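Local coordinates for Myo-inositol phosphohydrolase (Mitsuokella multacida, PDB 4WU3), which probably acts as a phytase that strips phosphate from inositol hexakisphosphate, and binds inositol-(1,3,4,5)-tetrakisphosphate in a protein tyrosine phosphatase-like fold, at residues I52-D56 and V57-P61; G127-G131 and T132-W136; D145-T148 and E149-I153; E197-Q201 and H202-Y206; S231-K234 and D235-L238. The protein carries 2 engineered substitutions. One frame throughout, in Å; residues are numbered along the deposited sequence.

Contact 1: I52-D56 and V57-P61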
# COMPACT_ATOMS: atom_id res chain seq x y z
N ILE A 52 18.25 -21.49 -0.67
CA ILE A 52 17.69 -22.51 -1.53
C ILE A 52 16.20 -22.27 -1.77
O ILE A 52 15.43 -22.13 -0.82
CB ILE A 52 17.94 -23.91 -0.92
CG1 ILE A 52 19.45 -24.21 -0.89
CG2 ILE A 52 17.20 -24.99 -1.68
CD1 ILE A 52 19.83 -25.44 -0.09
N ASP A 53 15.80 -22.19 -3.03
CA ASP A 53 14.40 -22.03 -3.40
C ASP A 53 13.76 -23.41 -3.55
O ASP A 53 12.72 -23.70 -2.95
CB ASP A 53 14.27 -21.29 -4.74
CG ASP A 53 14.67 -19.82 -4.67
OD1 ASP A 53 14.62 -19.21 -3.58
OD2 ASP A 53 15.03 -19.27 -5.73
N ARG A 54 14.39 -24.25 -4.38
CA ARG A 54 13.92 -25.60 -4.66
C ARG A 54 15.07 -26.59 -4.71
O ARG A 54 15.97 -26.48 -5.55
CB ARG A 54 13.18 -25.66 -6.01
CG ARG A 54 12.03 -24.67 -6.17
CD ARG A 54 10.93 -24.91 -5.16
NE ARG A 54 10.25 -26.17 -5.45
CZ ARG A 54 9.28 -26.67 -4.70
NH1 ARG A 54 8.85 -26.04 -3.62
NH2 ARG A 54 8.72 -27.82 -5.05
N ALA A 55 15.04 -27.56 -3.80
CA ALA A 55 15.95 -28.69 -3.85
C ALA A 55 15.62 -29.46 -5.12
O ALA A 55 14.47 -29.46 -5.55
CB ALA A 55 15.76 -29.58 -2.62
N ASP A 56 16.62 -30.10 -5.72
CA ASP A 56 16.43 -30.75 -7.00
C ASP A 56 15.82 -32.14 -6.86
O ASP A 56 16.51 -33.09 -6.50
CB ASP A 56 17.76 -30.86 -7.76
CG ASP A 56 17.56 -30.95 -9.24
OD1 ASP A 56 16.40 -30.78 -9.70
OD2 ASP A 56 18.54 -31.19 -9.96
N VAL A 57 14.53 -32.24 -7.17
CA VAL A 57 13.77 -33.45 -6.92
C VAL A 57 12.91 -33.76 -8.13
O VAL A 57 12.33 -32.86 -8.73
CB VAL A 57 12.85 -33.27 -5.71
CG1 VAL A 57 12.08 -34.55 -5.44
CG2 VAL A 57 13.65 -32.86 -4.49
N ASN A 58 12.82 -35.04 -8.51
CA ASN A 58 12.01 -35.44 -9.66
C ASN A 58 10.52 -35.42 -9.34
O ASN A 58 9.96 -36.41 -8.90
CB ASN A 58 12.43 -36.82 -10.15
CG ASN A 58 11.59 -37.31 -11.31
OD1 ASN A 58 10.97 -36.52 -12.03
ND2 ASN A 58 11.56 -38.62 -11.52
N GLN A 59 9.88 -34.28 -9.58
CA GLN A 59 8.47 -34.13 -9.23
C GLN A 59 7.94 -32.84 -9.83
O GLN A 59 8.71 -31.94 -10.19
CB GLN A 59 8.31 -34.08 -7.71
CG GLN A 59 8.91 -32.82 -7.10
CD GLN A 59 8.78 -32.76 -5.59
OE1 GLN A 59 8.17 -33.63 -4.97
NE2 GLN A 59 9.37 -31.73 -4.99
N LEU A 60 6.62 -32.73 -9.93
CA LEU A 60 6.00 -31.46 -10.25
C LEU A 60 6.22 -30.53 -9.07
O LEU A 60 6.20 -30.97 -7.92
CB LEU A 60 4.50 -31.64 -10.50
CG LEU A 60 4.10 -32.32 -11.80
CD1 LEU A 60 2.58 -32.40 -11.88
CD2 LEU A 60 4.65 -31.59 -13.01
N PRO A 61 6.43 -29.24 -9.33
CA PRO A 61 6.68 -28.31 -8.24
C PRO A 61 5.42 -27.92 -7.49
O PRO A 61 4.31 -28.27 -7.88
CB PRO A 61 7.26 -27.10 -8.94
CG PRO A 61 6.64 -27.11 -10.30
CD PRO A 61 6.47 -28.57 -10.65

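Contact 2: G127-G131 and T132-W136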
# COMPACT_ATOMS: atom_id res chain seq x y z
N GLY A 127 18.69 -17.97 -9.58
CA GLY A 127 19.38 -18.76 -10.58
C GLY A 127 19.49 -20.21 -10.15
O GLY A 127 18.73 -20.68 -9.29
N TYR A 128 20.45 -20.92 -10.76
CA TYR A 128 20.60 -22.35 -10.55
C TYR A 128 22.06 -22.72 -10.27
O TYR A 128 22.98 -22.19 -10.90
CB TYR A 128 20.05 -23.12 -11.75
CG TYR A 128 18.54 -23.02 -11.87
CD1 TYR A 128 17.95 -21.95 -12.54
CD2 TYR A 128 17.71 -23.96 -11.29
CE1 TYR A 128 16.58 -21.84 -12.62
CE2 TYR A 128 16.33 -23.86 -11.36
CZ TYR A 128 15.77 -22.79 -12.03
OH TYR A 128 14.39 -22.66 -12.10
N LEU A 129 22.24 -23.60 -9.27
CA LEU A 129 23.51 -24.27 -9.01
C LEU A 129 23.30 -25.75 -9.29
O LEU A 129 22.62 -26.44 -8.53
CB LEU A 129 23.94 -24.10 -7.56
CG LEU A 129 24.12 -22.66 -7.10
CD1 LEU A 129 24.57 -22.65 -5.64
CD2 LEU A 129 25.13 -21.94 -7.97
N ASN A 130 23.88 -26.23 -10.38
CA ASN A 130 23.43 -27.47 -11.01
C ASN A 130 21.91 -27.38 -11.20
O ASN A 130 21.43 -26.44 -11.83
CB ASN A 130 23.86 -28.69 -10.20
CG ASN A 130 25.34 -28.99 -10.34
OD1 ASN A 130 26.08 -28.23 -10.99
ND2 ASN A 130 25.80 -30.09 -9.75
N GLY A 131 21.14 -28.32 -10.66
CA GLY A 131 19.69 -28.27 -10.78
C GLY A 131 18.96 -27.57 -9.64
O GLY A 131 17.75 -27.38 -9.70
N THR A 132 19.69 -27.19 -8.59
CA THR A 132 19.08 -26.59 -7.42
C THR A 132 18.79 -25.10 -7.66
O THR A 132 19.65 -24.36 -8.13
CB THR A 132 20.00 -26.68 -6.19
OG1 THR A 132 20.39 -28.04 -5.96
CG2 THR A 132 19.28 -26.13 -4.96
N ALA A 133 17.57 -24.68 -7.33
CA ALA A 133 17.20 -23.28 -7.50
C ALA A 133 17.54 -22.51 -6.26
O ALA A 133 17.19 -22.90 -5.15
CB ALA A 133 15.72 -23.14 -7.83
N VAL A 134 18.23 -21.40 -6.46
CA VAL A 134 18.62 -20.51 -5.37
C VAL A 134 18.24 -19.07 -5.69
O VAL A 134 18.04 -18.71 -6.85
CB VAL A 134 20.13 -20.57 -5.14
CG1 VAL A 134 20.56 -22.00 -4.88
CG2 VAL A 134 20.87 -20.00 -6.34
N SER A 135 18.15 -18.25 -4.66
CA SER A 135 17.83 -16.84 -4.86
C SER A 135 18.40 -16.01 -3.74
O SER A 135 18.74 -16.53 -2.70
CB SER A 135 16.30 -16.63 -4.93
OG SER A 135 15.70 -16.83 -3.67
N TRP A 136 18.51 -14.71 -3.98
CA TRP A 136 18.98 -13.78 -2.98
C TRP A 136 17.79 -13.17 -2.25
O TRP A 136 16.99 -12.42 -2.83
CB TRP A 136 19.88 -12.71 -3.62
CG TRP A 136 21.23 -13.24 -3.89
CD1 TRP A 136 22.34 -13.12 -3.09
CD2 TRP A 136 21.63 -14.02 -5.02
NE1 TRP A 136 23.40 -13.77 -3.67
CE2 TRP A 136 22.99 -14.33 -4.85
CE3 TRP A 136 20.97 -14.49 -6.16
CZ2 TRP A 136 23.71 -15.08 -5.77
CZ3 TRP A 136 21.68 -15.23 -7.07
CH2 TRP A 136 23.04 -15.51 -6.88
O HOH W 1 21.55 -29.76 -7.70

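Contact 3: D145-T148 and E149-I153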
# COMPACT_ATOMS: atom_id res chain seq x y z
N ASP A 145 14.30 -4.44 -4.14
CA ASP A 145 13.33 -3.40 -3.85
C ASP A 145 13.60 -2.11 -4.62
O ASP A 145 14.65 -1.49 -4.47
CB ASP A 145 13.35 -3.11 -2.36
CG ASP A 145 12.23 -2.22 -1.92
OD1 ASP A 145 11.27 -2.02 -2.70
OD2 ASP A 145 12.30 -1.71 -0.79
N GLY A 146 12.65 -1.70 -5.45
CA GLY A 146 12.71 -0.41 -6.13
C GLY A 146 13.46 -0.41 -7.45
O GLY A 146 13.38 0.55 -8.21
N ARG A 147 14.17 -1.49 -7.75
CA ARG A 147 14.99 -1.54 -8.94
C ARG A 147 14.21 -1.79 -10.23
O ARG A 147 13.23 -2.52 -10.25
CB ARG A 147 16.05 -2.61 -8.78
CG ARG A 147 17.13 -2.22 -7.81
CD ARG A 147 18.03 -3.39 -7.45
NE ARG A 147 19.12 -2.92 -6.62
CZ ARG A 147 19.73 -3.65 -5.69
NH1 ARG A 147 19.37 -4.90 -5.46
NH2 ARG A 147 20.71 -3.11 -4.99
N THR A 148 14.69 -1.16 -11.30
CA THR A 148 14.18 -1.41 -12.63
C THR A 148 14.83 -2.65 -13.27
O THR A 148 15.91 -3.09 -12.88
CB THR A 148 14.49 -0.21 -13.53
OG1 THR A 148 15.90 -0.16 -13.77
CG2 THR A 148 14.04 1.11 -12.90
N GLU A 149 14.17 -3.18 -14.29
CA GLU A 149 14.66 -4.32 -15.04
C GLU A 149 16.12 -4.16 -15.50
O GLU A 149 16.88 -5.11 -15.46
CB GLU A 149 13.75 -4.54 -16.25
CG GLU A 149 14.07 -5.77 -17.07
CD GLU A 149 13.31 -5.79 -18.38
OE1 GLU A 149 12.08 -5.53 -18.37
OE2 GLU A 149 13.94 -6.07 -19.43
N ASP A 150 16.51 -2.96 -15.95
CA ASP A 150 17.84 -2.81 -16.53
C ASP A 150 18.95 -2.73 -15.49
O ASP A 150 20.13 -2.78 -15.82
CB ASP A 150 17.94 -1.63 -17.52
CG ASP A 150 17.24 -0.40 -17.03
OD1 ASP A 150 17.40 -0.08 -15.85
OD2 ASP A 150 16.56 0.26 -17.85
N ILE A 151 18.58 -2.60 -14.23
CA ILE A 151 19.54 -2.80 -13.15
C ILE A 151 19.50 -4.27 -12.70
O ILE A 151 20.55 -4.89 -12.49
CB ILE A 151 19.24 -1.87 -11.97
CG1 ILE A 151 19.63 -0.43 -12.32
CG2 ILE A 151 19.99 -2.31 -10.74
CD1 ILE A 151 21.12 -0.25 -12.52
N ILE A 152 18.29 -4.82 -12.59
CA ILE A 152 18.11 -6.17 -12.01
C ILE A 152 18.75 -7.28 -12.84
O ILE A 152 19.43 -8.14 -12.30
CB ILE A 152 16.61 -6.49 -11.81
CG1 ILE A 152 16.06 -5.64 -10.66
CG2 ILE A 152 16.41 -7.97 -11.52
CD1 ILE A 152 14.55 -5.65 -10.57
N ILE A 153 18.55 -7.26 -14.16
CA ILE A 153 19.07 -8.34 -15.01
C ILE A 153 20.60 -8.46 -14.95
O ILE A 153 21.13 -9.55 -14.67
CB ILE A 153 18.61 -8.17 -16.48
CG1 ILE A 153 17.07 -8.24 -16.57
CG2 ILE A 153 19.23 -9.23 -17.38
CD1 ILE A 153 16.46 -9.47 -15.93

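Contact 4: E197-Q201 and H202-Y206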
# COMPACT_ATOMS: atom_id res chain seq x y z
N GLU A 197 19.20 -19.46 -19.09
CA GLU A 197 20.18 -20.42 -19.60
C GLU A 197 19.68 -21.83 -19.37
O GLU A 197 19.75 -22.66 -20.27
CB GLU A 197 21.55 -20.21 -18.95
CG GLU A 197 22.27 -18.97 -19.47
CD GLU A 197 23.52 -18.63 -18.67
OE1 GLU A 197 23.58 -18.93 -17.45
OE2 GLU A 197 24.43 -18.01 -19.27
N MET A 198 19.17 -22.11 -18.18
CA MET A 198 18.74 -23.46 -17.84
C MET A 198 17.56 -23.85 -18.70
O MET A 198 17.50 -24.96 -19.23
CB MET A 198 18.39 -23.55 -16.35
CG MET A 198 18.28 -24.96 -15.80
SD MET A 198 16.60 -25.56 -15.95
CE MET A 198 15.76 -24.55 -14.73
N VAL A 199 16.62 -22.93 -18.89
CA VAL A 199 15.42 -23.22 -19.66
C VAL A 199 15.73 -23.43 -21.14
O VAL A 199 15.20 -24.33 -21.78
CB VAL A 199 14.35 -22.11 -19.48
CG1 VAL A 199 13.24 -22.25 -20.51
CG2 VAL A 199 13.76 -22.17 -18.09
N LYS A 200 16.60 -22.59 -21.68
CA LYS A 200 16.97 -22.73 -23.07
C LYS A 200 17.79 -23.99 -23.35
O LYS A 200 17.71 -24.56 -24.44
CB LYS A 200 17.73 -21.49 -23.52
CG LYS A 200 16.83 -20.28 -23.62
CD LYS A 200 17.54 -19.17 -24.36
CE LYS A 200 16.58 -18.04 -24.65
NZ LYS A 200 17.27 -16.89 -25.29
N GLN A 201 18.56 -24.44 -22.37
CA GLN A 201 19.31 -25.69 -22.53
C GLN A 201 18.38 -26.88 -22.59
O GLN A 201 18.77 -27.96 -23.05
CB GLN A 201 20.33 -25.86 -21.40
CG GLN A 201 21.59 -25.07 -21.67
CD GLN A 201 22.48 -24.95 -20.46
OE1 GLN A 201 22.46 -25.79 -19.57
NE2 GLN A 201 23.28 -23.89 -20.43
N HIS A 202 17.15 -26.70 -22.13
CA HIS A 202 16.14 -27.73 -22.26
C HIS A 202 15.34 -27.57 -23.54
O HIS A 202 14.38 -28.30 -23.77
CB HIS A 202 15.25 -27.76 -21.03
CG HIS A 202 15.86 -28.48 -19.88
ND1 HIS A 202 16.83 -27.92 -19.08
CD2 HIS A 202 15.69 -29.74 -19.42
CE1 HIS A 202 17.21 -28.79 -18.17
NE2 HIS A 202 16.53 -29.91 -18.35
N GLY A 203 15.73 -26.61 -24.36
CA GLY A 203 15.08 -26.38 -25.66
C GLY A 203 13.81 -25.58 -25.57
O GLY A 203 13.05 -25.49 -26.53
N ALA A 204 13.55 -24.98 -24.41
CA ALA A 204 12.33 -24.22 -24.22
C ALA A 204 12.56 -22.73 -24.39
O ALA A 204 13.69 -22.28 -24.57
CB ALA A 204 11.73 -24.51 -22.84
N ASN A 205 11.48 -21.96 -24.33
CA ASN A 205 11.55 -20.52 -24.45
C ASN A 205 11.39 -19.82 -23.11
O ASN A 205 10.87 -20.40 -22.16
CB ASN A 205 10.46 -20.05 -25.39
CG ASN A 205 10.56 -20.72 -26.74
OD1 ASN A 205 11.37 -20.33 -27.57
ND2 ASN A 205 9.73 -21.74 -26.96
N TYR A 206 11.82 -18.56 -23.04
CA TYR A 206 11.92 -17.83 -21.79
C TYR A 206 11.46 -16.39 -21.95
O TYR A 206 11.78 -15.73 -22.93
CB TYR A 206 13.37 -17.83 -21.31
CG TYR A 206 13.61 -17.14 -19.98
CD1 TYR A 206 13.23 -17.75 -18.80
CD2 TYR A 206 14.24 -15.89 -19.91
CE1 TYR A 206 13.43 -17.14 -17.59
CE2 TYR A 206 14.47 -15.29 -18.68
CZ TYR A 206 14.05 -15.92 -17.53
OH TYR A 206 14.26 -15.36 -16.30
O HOH W 2 15.73 -22.86 -26.74
O HOH W 3 14.90 -15.17 -23.98

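Contact 5: S231-K234 and D235-L238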
# COMPACT_ATOMS: atom_id res chain seq x y z
N SER A 231 2.79 -11.41 -29.83
CA SER A 231 3.75 -11.92 -30.79
C SER A 231 3.87 -13.44 -30.72
O SER A 231 4.66 -14.01 -31.45
CB SER A 231 5.12 -11.28 -30.55
OG SER A 231 5.74 -11.86 -29.41
N LEU A 232 3.08 -14.09 -29.86
CA LEU A 232 3.21 -15.53 -29.68
C LEU A 232 2.65 -16.31 -30.85
O LEU A 232 1.66 -15.93 -31.43
CB LEU A 232 2.49 -16.00 -28.42
CG LEU A 232 3.19 -15.62 -27.14
CD1 LEU A 232 2.33 -16.00 -25.94
CD2 LEU A 232 4.55 -16.29 -27.10
N PRO A 233 3.29 -17.43 -31.17
CA PRO A 233 2.66 -18.31 -32.10
C PRO A 233 1.41 -18.91 -31.50
O PRO A 233 1.30 -19.11 -30.30
CB PRO A 233 3.72 -19.39 -32.38
CG PRO A 233 4.78 -19.21 -31.37
CD PRO A 233 4.69 -17.80 -30.89
N LYS A 234 0.46 -19.19 -32.34
CA LYS A 234 -0.76 -19.72 -31.85
C LYS A 234 -0.61 -21.01 -31.07
O LYS A 234 -1.48 -21.33 -30.29
CB LYS A 234 -1.66 -19.99 -33.02
CG LYS A 234 -2.55 -18.84 -33.39
CD LYS A 234 -3.24 -19.23 -34.66
CE LYS A 234 -4.36 -18.30 -35.04
NZ LYS A 234 -4.90 -18.78 -36.34
N ASP A 235 0.42 -21.80 -31.28
CA ASP A 235 0.43 -23.06 -30.58
C ASP A 235 1.24 -22.97 -29.30
O ASP A 235 1.70 -23.98 -28.75
CB ASP A 235 0.98 -24.13 -31.51
CG ASP A 235 2.36 -23.81 -31.99
OD1 ASP A 235 2.77 -22.64 -31.98
OD2 ASP A 235 3.07 -24.76 -32.40
N ALA A 236 1.43 -21.76 -28.81
CA ALA A 236 2.34 -21.54 -27.70
C ALA A 236 1.74 -22.02 -26.39
O ALA A 236 0.55 -21.83 -26.13
CB ALA A 236 2.68 -20.07 -27.61
N TRP A 237 2.56 -22.65 -25.56
CA TRP A 237 2.12 -23.04 -24.24
C TRP A 237 2.84 -22.14 -23.24
O TRP A 237 4.05 -22.03 -23.27
CB TRP A 237 2.44 -24.51 -23.97
CG TRP A 237 1.92 -24.95 -22.65
CD1 TRP A 237 2.45 -24.66 -21.44
CD2 TRP A 237 0.75 -25.73 -22.41
NE1 TRP A 237 1.70 -25.21 -20.45
CE2 TRP A 237 0.64 -25.87 -21.01
CE3 TRP A 237 -0.21 -26.30 -23.23
CZ2 TRP A 237 -0.40 -26.59 -20.42
CZ3 TRP A 237 -1.25 -27.00 -22.64
CH2 TRP A 237 -1.33 -27.14 -21.25
N LEU A 238 2.06 -21.49 -22.39
CA LEU A 238 2.58 -20.56 -21.39
C LEU A 238 2.55 -21.15 -19.98
O LEU A 238 1.52 -21.60 -19.50
CB LEU A 238 1.77 -19.27 -21.40
CG LEU A 238 1.90 -18.41 -22.66
CD1 LEU A 238 1.25 -17.05 -22.44
CD2 LEU A 238 3.35 -18.24 -23.07
O HOH W 4 -1.93 -21.96 -27.60

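Contact 1: I52-D56 and V57-P61
The guanidinium of R54 comes obliquely up to P61, NH2 lying 3.8 Å from P61 CA. On the way there CG stands beside the backbone N (chi1 -54°), and bends at both chi2 and chi3 swing the charged end round toward the returning chain. Q59 reaches in across it at about a right angle, its straight chain setting NE2 4.0 Å from R54 NH2. The amide and guanidinium planes are only 28° apart. These two nitrogens are both donors and do not bond to each other; both instead reach E101 on helix 99-108, whose OE2, as shared acceptor, takes a salt bridge from R54 and a hydrogen bond from Q59. R54 leaves strand 49-54 at a classic beta bulge, where D53 and R54 both face A133 of the neighbouring strand, and the chain then bows outward, with an inverse gamma turn centred on N58, before P61 returns to pack on helix 99-108. At the outer part of this bend the contact is thin: A55 CB meets V57 CG2 at 4.3 Å, and both residues are exposed. D56 looks the other way, with CG anti to its backbone N (chi1 -155°); its OD1 accepts from S98 OG and from K100 N in the first turn of helix 99-108, which ties the bend to the beginning of that helix.

Contact 2: G127-G131 and T132-W136
Strands 127-129 and 132-136 run antiparallel as a tight hairpin, joined by a type II' turn from L129 to T132 with N130 second, at positive phi. G127 N donates to V134 O at 2.9 Å and V134 N to G127 O at 3.0 Å. Two more bonds pair L129 with T132: L129 N lies in the carbonyl plane of T132 O at 2.9 Å, whereas T132 N, at the end of the turn, sits 48° out of the plane of L129 O. A water held by T132 OG1 at 2.7 Å is bound only weakly by G131 N.

Between these pairs Y128 faces A133, and CE2 of the Y128 ring touches A133 CB at 3.7 Å. On the other face V134, with CG1 beside its backbone N (chi1 -56°), crosses L129 at about a right angle, CG1 meeting L129 CD1 at 4.1 Å and CG2 lying 3.7 Å from G127 O, over a position that carries no side chain.

Strand 49-54 flanks the hairpin along 132-137, and strand 192-193 along 126-129. The Y128 ring reaches helix 195-201 while its OH bonds to F97 O; W136 packs on Q159 and L160 of helix 149-161.

Contact 3: D145-T148 and E149-I153
R147 lays the base of its side chain against I152, CB to CG1 at 3.6 Å, while CD1 of I152 passes 3.4 Å from the R147 carbonyl O. This is the closely fitted part of the contact. From CB the arginine runs on, extended from CG to NE, and crosses I151 at about a right angle, CD meeting the CG2 branch at 4.0 Å. Its head is held beyond the segments: NE pairs with D594 OD2 of helix 593-613, the helix on which I151 also packs, and NH1 donates to N144 OD1. The carbonyl of T148 is gripped at the same time by two amides. I152 N approaches nearly along the C=O axis at 3.0 Å, and I151 N stands well above the carbonyl plane, 54° out of it, at the same distance.

The other side of the first turn is looser and faces solvent. There T148 and D150 are exposed and share a single short bond, in which T148 OG1 donates to D150 OD1 at 2.6 Å, meeting it from above the carboxylate plane. Both side chains are swung between their own backbone N and carbonyl carbon (chi1 69° for T148, 43° for D150), and this turns the two oxygens toward each other. E149 points outward to a salt bridge with K224, and D145, at the far end, bonds to N291 of the second subunit.

T148 is the N-cap of helix 149-161. The packing of R147, just before the cap, on I152 in the first turn has the spacing of a hydrophobic staple, here made with the aliphatic part of an arginine.

Contact 4: E197-Q201 and H202-Y206
H202 turns its ring back along the helix it follows, and ND1 donates to M198 O at 3.0 Å, nearly straight (166°), with the acceptor in the ring plane. The sulfur of M198 lies obliquely to the same ring, SD 3.9 Å from ND1. V199 CG1, anti to its backbone N (chi1 167°), fits against A204 CB at 3.6 Å and N205 O at 3.4 Å.

Backbone bonds fix this first shell. V199 O accepts from H202 N and, at 3.2 Å, from A204 N, from opposite faces of its carbonyl plane. K200 O takes G203 N at 2.9 Å. A water donates to A204 O at 3.0 Å and weakly to K200 O, linking the two carbonyls.

Further out, E103 of helix 99-108 accepts from H202 NE2; with both nitrogens donating, one to a carboxylate, the ring is probably protonated and fixed in rotation. Y206 OH bonds to D120 and N205 ND2 to S114 O, setting the departing chain along strand 116-122. G203 has positive phi, and its bond to K200 together with that of A204 to V199 makes a Schellman motif ending helix 195-201 ahead of strand 205-211.

Contact 5: S231-K234 and D235-L238
D235, L232 and A236 carry most of this turn. D235 folds its carboxylate back over the proline two residues before it: CG sits between the backbone N and the carbonyl carbon (chi1 58°), and OD1 comes to 3.4 Å from P233 CB, the two side chains crossing obliquely. It is a contact with aliphatic carbon at the exposed outside of the bend.

A236 lies on the inner side. Its CB is directed at the preceding segment, 3.2 Å from P233 O and 4.2 Å from L232 CB, while its amide closes the turn by donating to P233 O at 3.0 Å. That N-H comes from 49° above the carbonyl plane. A water donates both to K234 O at 2.8 Å and to A236 O at 2.9 Å, bridging the turn's second residue to its last; A236 O also accepts from a glycerol, probably left from crystallisation.

L232 forms the apolar end of the contact. With CG anti to the carbonyl carbon (chi1 -73°), it reaches past A236 to L238, tip to tip, and its CD1 stands 3.8 Å from both CD1 and CD2 of L238. Y117 of strand 116-122 packs on L232, P233, A236 and L238 alike, so the apolar side of the bend is seated on the neighbouring strand. W237 faces the other way and bonds through NE1 to S92 OG.

The type I turn from P233 to A236 thus links helix 219-230 to strand 237-241, the central strand of its five-stranded sheet and, by analogy with protein tyrosine phosphatases, probably the one that runs into the P-loop.

Overall arrangement
Contact 2 is the buried member of the set; contacts 1 and 5 lie at the surface, and contacts 3 and 4 are partly buried. Contacts 1 and 2 share the antiparallel sheet of strands 49-54 and 132-137 and touch through D53 and S135, whereas contacts 4 and 5 both feed strands of the five-stranded mixed sheet. Y128 of contact 2 packs on M198 of contact 4, joining the hairpin to helix 195-201. The chemistry follows position: ladder bonds and apolar pairs in the hairpin, charges shared with helix 99-108 in contact 1, the N-terminal end of helix 149-161 in contact 3, the C-terminal end of helix 195-201 in contact 4, and a water-bridged turn in contact 5.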